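Local coordinates for signal recognition particle 54 kDa protein (Aeropyrum pernix, PDB 7EPK) that belongs to the SRP54 family of signal recognition particle proteins, joining a helical bundle, a P-loop GTPase domain and a signal peptide binding domain in one chain, at residues A[52-57]-A[74-79]; A[59-64]-A[305-310]. One frame throughout, in Å; residues are numbered along the deposited sequence.

Contact 1: residues A[52-57]-A[74-79]; sequences KERALK and VYEELV
Arg54 and Glu77 bring their CA atoms to 9.4 Å, the closest backbone approach between 52-57 at the end of helix 41-57 and 74-79 on helix 66-81, a gap that long side chains must bridge. Arg54 does most of the bridging. Its CB points toward the other helix, and a bend at chi3 (58°) in an otherwise stretched chain brings the guanidinium up to two neighbouring acids. Both terminal nitrogens close on a single oxygen of Glu76: NH2 lies 3.0 Å from Glu76 OE2, and NH1 lies 3.1 Å from that same Glu76 OE2. The oxygen sits near the guanidinium plane, at its outer edge, and the two planes are only 19° apart. NH2 arrives on the syn side of OE2 and NH1 on the anti side, both from the same face of the carboxylate and tilted out of its plane.

These helices are two of the four in the N-terminal helical bundle of SRP54 proteins. Inward of the charges, Val74 packs on Ile51 and Leu78 on Val47. Arg54 and Glu76 are partly exposed, but Glu77 is buried beside Ile51 and Arg50 of helix 41-57, where the bond from Arg54 gives its carboxylate a partner of opposite charge.

Glu76 crosses Arg54 at about a right angle, whereas Glu77 and Arg54 approach from opposite directions. A bend at chi2 folds the Glu77 carboxylate back, and OE2 receives a weak bond from Arg54 NH1 at 3.3 Å; here the flat groups stand nearly perpendicular, 82° apart. The same oxygen is 3.4 Å from Arg54 CD, bordering the aliphatic part of the arginine. Arg54 NH2 also bridges to Glu58, and Glu76 divides its oxygens, OE1 to Lys72, its strongest polar partner, and OE2 to Arg54.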
ATOM      1  N   LYS A  52      19.510  -2.468   8.650  1.00 50.67           N
ATOM      2  CA  LYS A  52      20.553  -2.212   9.682  1.00 53.43           C
ATOM      3  C   LYS A  52      20.456  -0.767  10.191  1.00 51.55           C
ATOM      4  O   LYS A  52      20.374  -0.579  11.415  1.00 52.95           O
ATOM      5  CB  LYS A  52      21.971  -2.409   9.147  1.00 63.23           C
ATOM      6  CG  LYS A  52      22.964  -2.968  10.155  1.00 69.22           C
ATOM      7  CD  LYS A  52      23.152  -4.445   9.907  1.00 84.55           C
ATOM      8  CE  LYS A  52      24.266  -5.086  10.692  1.00 86.72           C
ATOM      9  NZ  LYS A  52      24.646  -6.382  10.080  1.00 97.81           N
ATOM     10  N   GLU A  53      20.505   0.220   9.294  1.00 48.51           N
ATOM     11  CA  GLU A  53      20.474   1.665   9.662  1.00 54.40           C
ATOM     12  C   GLU A  53      19.307   1.912  10.629  1.00 55.41           C
ATOM     13  O   GLU A  53      19.521   2.557  11.672  1.00 53.02           O
ATOM     14  CB  GLU A  53      20.343   2.568   8.432  1.00 53.55           C
ATOM     15  CG  GLU A  53      21.648   2.773   7.682  1.00 59.45           C
ATOM     16  CD  GLU A  53      21.494   3.092   6.203  1.00 63.61           C
ATOM     17  OE1 GLU A  53      20.371   3.479   5.807  1.00 63.11           O
ATOM     18  OE2 GLU A  53      22.491   2.929   5.444  1.00 67.55           O
ATOM     19  N   ARG A  54      18.110   1.419  10.313  1.00 53.19           N
ATOM     20  CA  ARG A  54      16.918   1.689  11.155  1.00 55.76           C
ATOM     21  C   ARG A  54      17.124   0.996  12.515  1.00 55.50           C
ATOM     22  O   ARG A  54      16.913   1.669  13.546  1.00 49.78           O
ATOM     23  CB  ARG A  54      15.643   1.319  10.388  1.00 58.39           C
ATOM     24  CG  ARG A  54      15.406   2.222   9.184  1.00 57.98           C
ATOM     25  CD  ARG A  54      14.025   2.080   8.591  1.00 58.37           C
ATOM     26  NE  ARG A  54      13.000   2.357   9.582  1.00 61.10           N
ATOM     27  CZ  ARG A  54      11.740   1.964   9.487  1.00 59.33           C
ATOM     28  NH1 ARG A  54      11.330   1.293   8.427  1.00 63.45           N
ATOM     29  NH2 ARG A  54      10.895   2.237  10.456  1.00 58.50           N
ATOM     30  N   ALA A  55      17.603  -0.256  12.529  1.00 51.72           N
ATOM     31  CA  ALA A  55      17.887  -1.035  13.761  1.00 49.84           C
ATOM     32  C   ALA A  55      18.898  -0.308  14.664  1.00 50.71           C
ATOM     33  O   ALA A  55      18.867  -0.529  15.881  1.00 57.82           O
ATOM     34  CB  ALA A  55      18.355  -2.424  13.409  1.00 47.13           C
ATOM     35  N   LEU A  56      19.765   0.531  14.107  1.00 51.36           N
ATOM     36  CA  LEU A  56      20.809   1.252  14.878  1.00 50.11           C
ATOM     37  C   LEU A  56      20.256   2.565  15.416  1.00 49.31           C
ATOM     38  O   LEU A  56      20.755   2.994  16.463  1.00 52.24           O
ATOM     39  CB  LEU A  56      22.021   1.517  13.975  1.00 52.68           C
ATOM     40  CG  LEU A  56      23.243   0.631  14.199  1.00 50.91           C
ATOM     41  CD1 LEU A  56      22.838  -0.822  14.370  1.00 57.32           C
ATOM     42  CD2 LEU A  56      24.195   0.755  13.034  1.00 52.42           C
ATOM     43  N   LYS A  57      19.328   3.200  14.695  1.00 51.41           N
ATOM     44  CA  LYS A  57      18.845   4.581  14.987  1.00 59.87           C
ATOM     45  C   LYS A  57      17.527   4.520  15.783  1.00 54.89           C
ATOM     46  O   LYS A  57      17.255   5.422  16.631  1.00 49.40           O
ATOM     47  CB  LYS A  57      18.677   5.367  13.677  1.00 66.24           C
ATOM     48  CG  LYS A  57      19.959   5.714  12.923  1.00 67.69           C
ATOM     49  CD  LYS A  57      19.727   6.419  11.592  1.00 71.94           C
ATOM     50  CE  LYS A  57      18.981   5.549  10.598  1.00 76.55           C
ATOM     51  NZ  LYS A  57      18.838   6.193   9.271  1.00 80.50           N
ATOM     52  N   VAL A  74      11.508  -4.846   8.895  1.00 50.16           N
ATOM     53  CA  VAL A  74      11.810  -5.716   7.718  1.00 53.69           C
ATOM     54  C   VAL A  74      10.700  -5.486   6.678  1.00 57.07           C
ATOM     55  O   VAL A  74      11.015  -5.046   5.563  1.00 55.11           O
ATOM     56  CB  VAL A  74      11.997  -7.186   8.148  1.00 52.79           C
ATOM     57  CG1 VAL A  74      11.941  -8.171   6.994  1.00 49.39           C
ATOM     58  CG2 VAL A  74      13.312  -7.353   8.901  1.00 54.63           C
ATOM     59  N   TYR A  75       9.442  -5.683   7.076  1.00 61.83           N
ATOM     60  CA  TYR A  75       8.228  -5.329   6.302  1.00 60.49           C
ATOM     61  C   TYR A  75       8.437  -3.946   5.665  1.00 59.64           C
ATOM     62  O   TYR A  75       8.563  -3.849   4.438  1.00 61.50           O
ATOM     63  CB  TYR A  75       6.986  -5.402   7.200  1.00 63.10           C
ATOM     64  CG  TYR A  75       5.737  -4.766   6.636  1.00 71.07           C
ATOM     65  CD1 TYR A  75       5.037  -5.345   5.589  1.00 72.27           C
ATOM     66  CD2 TYR A  75       5.240  -3.579   7.153  1.00 71.55           C
ATOM     67  CE1 TYR A  75       3.887  -4.762   5.068  1.00 71.57           C
ATOM     68  CE2 TYR A  75       4.092  -2.988   6.648  1.00 75.17           C
ATOM     69  CZ  TYR A  75       3.409  -3.575   5.597  1.00 71.64           C
ATOM     70  OH  TYR A  75       2.279  -2.983   5.102  1.00 62.22           O
ATOM     71  N   GLU A  76       8.484  -2.885   6.458  1.00 55.12           N
ATOM     72  CA  GLU A  76       8.388  -1.517   5.896  1.00 54.20           C
ATOM     73  C   GLU A  76       9.437  -1.361   4.782  1.00 55.45           C
ATOM     74  O   GLU A  76       9.146  -0.719   3.745  1.00 58.09           O
ATOM     75  CB  GLU A  76       8.525  -0.483   7.011  1.00 56.40           C
ATOM     76  CG  GLU A  76       7.242  -0.281   7.805  1.00 62.11           C
ATOM     77  CD  GLU A  76       7.318   0.722   8.955  1.00 65.75           C
ATOM     78  OE1 GLU A  76       6.375   0.727   9.792  1.00 63.72           O
ATOM     79  OE2 GLU A  76       8.312   1.494   9.020  1.00 57.08           O
ATOM     80  N   GLU A  77      10.619  -1.936   4.969  1.00 53.70           N
ATOM     81  CA  GLU A  77      11.767  -1.714   4.060  1.00 52.84           C
ATOM     82  C   GLU A  77      11.660  -2.638   2.840  1.00 52.47           C
ATOM     83  O   GLU A  77      12.209  -2.260   1.792  1.00 51.42           O
ATOM     84  CB  GLU A  77      13.084  -1.942   4.806  1.00 54.54           C
ATOM     85  CG  GLU A  77      13.553  -0.735   5.592  1.00 52.23           C
ATOM     86  CD  GLU A  77      13.461   0.595   4.873  1.00 57.89           C
ATOM     87  OE1 GLU A  77      14.053   0.734   3.756  1.00 61.31           O
ATOM     88  OE2 GLU A  77      12.799   1.497   5.439  1.00 61.42           O
ATOM     89  N   LEU A  78      11.071  -3.828   3.003  1.00 49.76           N
ATOM     90  CA  LEU A  78      10.725  -4.755   1.888  1.00 52.90           C
ATOM     91  C   LEU A  78       9.650  -4.086   1.032  1.00 54.32           C
ATOM     92  O   LEU A  78       9.679  -4.244  -0.193  1.00 51.52           O
ATOM     93  CB  LEU A  78      10.245  -6.115   2.419  1.00 46.98           C
ATOM     94  CG  LEU A  78      11.328  -7.012   3.028  1.00 46.78           C
ATOM     95  CD1 LEU A  78      10.798  -8.386   3.401  1.00 45.86           C
ATOM     96  CD2 LEU A  78      12.495  -7.183   2.085  1.00 49.42           C
ATOM     97  N   VAL A  79       8.760  -3.334   1.667  1.00 54.29           N
ATOM     98  CA  VAL A  79       7.687  -2.601   0.955  1.00 57.63           C
ATOM     99  C   VAL A  79       8.369  -1.603   0.008  1.00 67.41           C
ATOM    100  O   VAL A  79       7.985  -1.550  -1.190  1.00 67.77           O
ATOM    101  CB  VAL A  79       6.719  -1.933   1.946  1.00 57.80           C
ATOM    102  CG1 VAL A  79       5.742  -1.019   1.233  1.00 67.08           C
ATOM    103  CG2 VAL A  79       5.951  -2.947   2.770  1.00 56.19           C
TER

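Contact 2: residues A[59-64]-A[305-310]; sequences EPPPGV and SLEEAG
The carboxylate of Glu307 meets one corner of the Pro61 ring: CG of the proline lies to one side of the carboxylate plane, beyond the OE2 rim, with Pro61 CG to Glu307 OE2 at 3.7 Å, and the two side chains meet at a slant. The proline ring is also touched by Trp69 of helix 66-81. The Glu307 chain is extended, and with CG beside the backbone N (chi1 -63°) it brings the carboxylate up to the ring.

Next along the chain, Pro61 to Val64 form a type II beta turn, closed by Val64 N to Pro61 O at 2.9 Å. Pro62 suits the first corner because its ring holds phi negative, and Gly63 the second, where phi is 107° and a side chain would press on the preceding carbonyl oxygen. Without a side chain, Gly63 also lets the helix come near: its CA is 6.3 Å from that of Leu306.

Leu306 points toward the turn and does its touching with CD2. That methyl lies 3.6 Å from Gly63 O and 4.0 Å from Val64 CG2. It thus rests on the carbonyl and the valine at once; an apolar end suits a place with no polar bond to make across the contact.

A loop of the N-terminal bundle is in this way set against the connecting helix 293-320, which comes after the last strand of the GTPase sheet and leads toward the signal peptide binding domain. With no hydrogen bond or salt bridge between the segments, cohesion rests on van der Waals fit, and the three prolines in a row restrict the loop's own backbone, consistent with a fixed shape offered to the helix.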
ATOM      1  N   GLU A  59      14.645   2.326  18.174  1.00 67.22           N
ATOM      2  CA  GLU A  59      14.500   1.335  19.269  1.00 68.52           C
ATOM      3  C   GLU A  59      13.009   1.099  19.454  1.00 59.44           C
ATOM      4  O   GLU A  59      12.179   1.980  19.250  1.00 70.38           O
ATOM      5  CB  GLU A  59      15.185   1.827  20.553  1.00 80.14           C
ATOM      6  CG  GLU A  59      14.950   3.307  20.875  1.00 89.76           C
ATOM      7  CD  GLU A  59      15.721   4.315  20.021  1.00108.05           C
ATOM      8  OE1 GLU A  59      16.933   4.521  20.283  1.00113.30           O
ATOM      9  OE2 GLU A  59      15.111   4.900  19.085  1.00115.89           O
ATOM     10  N   PRO A  60      12.596  -0.110  19.839  1.00 55.02           N
ATOM     11  CA  PRO A  60      11.171  -0.375  20.037  1.00 57.67           C
ATOM     12  C   PRO A  60      10.507   0.643  20.964  1.00 61.64           C
ATOM     13  O   PRO A  60      10.999   0.881  22.057  1.00 71.50           O
ATOM     14  CB  PRO A  60      11.135  -1.772  20.683  1.00 56.74           C
ATOM     15  CG  PRO A  60      12.588  -2.169  20.933  1.00 53.46           C
ATOM     16  CD  PRO A  60      13.464  -1.255  20.110  1.00 50.66           C
ATOM     17  N   PRO A  61       9.352   1.247  20.616  1.00 72.01           N
ATOM     18  CA  PRO A  61       8.652   2.141  21.543  1.00 74.07           C
ATOM     19  C   PRO A  61       8.296   1.472  22.874  1.00 74.44           C
ATOM     20  O   PRO A  61       8.136   0.242  22.922  1.00 62.70           O
ATOM     21  CB  PRO A  61       7.362   2.491  20.792  1.00 75.11           C
ATOM     22  CG  PRO A  61       7.193   1.337  19.833  1.00 76.59           C
ATOM     23  CD  PRO A  61       8.602   1.047  19.368  1.00 77.16           C
ATOM     24  N   PRO A  62       8.147   2.261  23.977  1.00 74.56           N
ATOM     25  CA  PRO A  62       7.894   1.712  25.312  1.00 70.63           C
ATOM     26  C   PRO A  62       6.875   0.569  25.250  1.00 67.33           C
ATOM     27  O   PRO A  62       5.777   0.789  24.800  1.00 61.03           O
ATOM     28  CB  PRO A  62       7.382   2.930  26.098  1.00 71.64           C
ATOM     29  CG  PRO A  62       8.109   4.105  25.474  1.00 70.54           C
ATOM     30  CD  PRO A  62       8.226   3.735  24.004  1.00 76.60           C
ATOM     31  N   GLY A  63       7.312  -0.643  25.593  1.00 73.13           N
ATOM     32  CA  GLY A  63       6.430  -1.814  25.723  1.00 75.59           C
ATOM     33  C   GLY A  63       6.580  -2.816  24.597  1.00 76.65           C
ATOM     34  O   GLY A  63       6.353  -4.025  24.885  1.00 75.98           O
ATOM     35  N   VAL A  64       6.900  -2.362  23.371  1.00 72.61           N
ATOM     36  CA  VAL A  64       6.968  -3.249  22.164  1.00 73.15           C
ATOM     37  C   VAL A  64       8.191  -4.159  22.296  1.00 67.61           C
ATOM     38  O   VAL A  64       9.289  -3.645  22.588  1.00 66.34           O
ATOM     39  CB  VAL A  64       7.019  -2.472  20.834  1.00 79.28           C
ATOM     40  CG1 VAL A  64       7.231  -3.412  19.652  1.00 73.86           C
ATOM     41  CG2 VAL A  64       5.772  -1.628  20.625  1.00 82.22           C
ATOM     42  N   SER A 305      -1.794  -0.986  19.591  1.00 70.63           N
ATOM     43  CA  SER A 305      -2.390  -1.061  20.952  1.00 71.66           C
ATOM     44  C   SER A 305      -1.429  -0.406  21.939  1.00 74.42           C
ATOM     45  O   SER A 305      -1.808   0.617  22.526  1.00 75.53           O
ATOM     46  CB  SER A 305      -2.678  -2.465  21.365  1.00 74.18           C
ATOM     47  OG  SER A 305      -3.405  -3.137  20.351  1.00 79.57           O
ATOM     48  N   LEU A 306      -0.208  -0.948  22.030  1.00 80.97           N
ATOM     49  CA  LEU A 306       0.858  -0.543  22.992  1.00 77.04           C
ATOM     50  C   LEU A 306       1.188   0.949  22.858  1.00 75.84           C
ATOM     51  O   LEU A 306       1.382   1.591  23.897  1.00 79.13           O
ATOM     52  CB  LEU A 306       2.102  -1.408  22.774  1.00 76.60           C
ATOM     53  CG  LEU A 306       2.207  -2.652  23.658  1.00 81.24           C
ATOM     54  CD1 LEU A 306       0.877  -3.393  23.776  1.00 86.28           C
ATOM     55  CD2 LEU A 306       3.285  -3.588  23.133  1.00 92.09           C
ATOM     56  N   GLU A 307       1.236   1.492  21.644  1.00 82.23           N
ATOM     57  CA  GLU A 307       1.538   2.931  21.418  1.00 85.11           C
ATOM     58  C   GLU A 307       0.342   3.765  21.889  1.00 85.17           C
ATOM     59  O   GLU A 307       0.540   4.918  22.314  1.00 75.77           O
ATOM     60  CB  GLU A 307       1.886   3.173  19.951  1.00 99.45           C
ATOM     61  CG  GLU A 307       3.147   2.435  19.521  1.00115.05           C
ATOM     62  CD  GLU A 307       3.760   2.879  18.204  1.00128.23           C
ATOM     63  OE1 GLU A 307       3.602   4.071  17.832  1.00133.38           O
ATOM     64  OE2 GLU A 307       4.399   2.029  17.550  1.00135.87           O
ATOM     65  N   GLU A 308      -0.864   3.195  21.828  1.00 89.32           N
ATOM     66  CA  GLU A 308      -2.095   3.856  22.333  1.00 89.52           C
ATOM     67  C   GLU A 308      -2.003   3.890  23.870  1.00 88.67           C
ATOM     68  O   GLU A 308      -1.913   5.023  24.427  1.00 78.94           O
ATOM     69  CB  GLU A 308      -3.346   3.172  21.761  1.00 92.04           C
ATOM     70  CG  GLU A 308      -3.613   3.476  20.283  1.00 86.80           C
ATOM     71  CD  GLU A 308      -4.578   2.533  19.554  1.00 87.21           C
ATOM     72  OE1 GLU A 308      -5.079   2.907  18.464  1.00 84.70           O
ATOM     73  OE2 GLU A 308      -4.811   1.408  20.052  1.00 77.02           O
ATOM     74  N   ALA A 309      -1.954   2.711  24.519  1.00 82.39           N
ATOM     75  CA  ALA A 309      -1.782   2.523  25.989  1.00 75.49           C
ATOM     76  C   ALA A 309      -0.650   3.404  26.550  1.00 78.66           C
ATOM     77  O   ALA A 309      -0.818   3.913  27.671  1.00 88.22           O
ATOM     78  CB  ALA A 309      -1.529   1.075  26.298  1.00 66.45           C
ATOM     79  N   GLY A 310       0.453   3.582  25.810  1.00 75.45           N
ATOM     80  CA  GLY A 310       1.567   4.487  26.158  1.00 75.51           C
ATOM     81  C   GLY A 310       1.124   5.939  26.291  1.00 79.84           C
ATOM     82  O   GLY A 310       1.592   6.618  27.240  1.00 72.84           O
TER

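Overall arrangement
Contact 1 and contact 2 follow directly on one another in sequence: helix 41-57 supplies 52-57, and the loop leaving it supplies 59-64. Their centres are nevertheless about 18 Å apart, and apart from that adjoining chain they do not touch. Contact 1 is local and ionic and lies within the bundle, whereas contact 2 spans 241 residues, is largely apolar and joins a bundle loop to the connecting helix 293-320. Contact 2 lies farther out, its centre about 23 Å from the chain's centre against 17 Å for contact 1. None of the four segments includes any of the 17 residues, between 104 and 273, that line the GDP pocket.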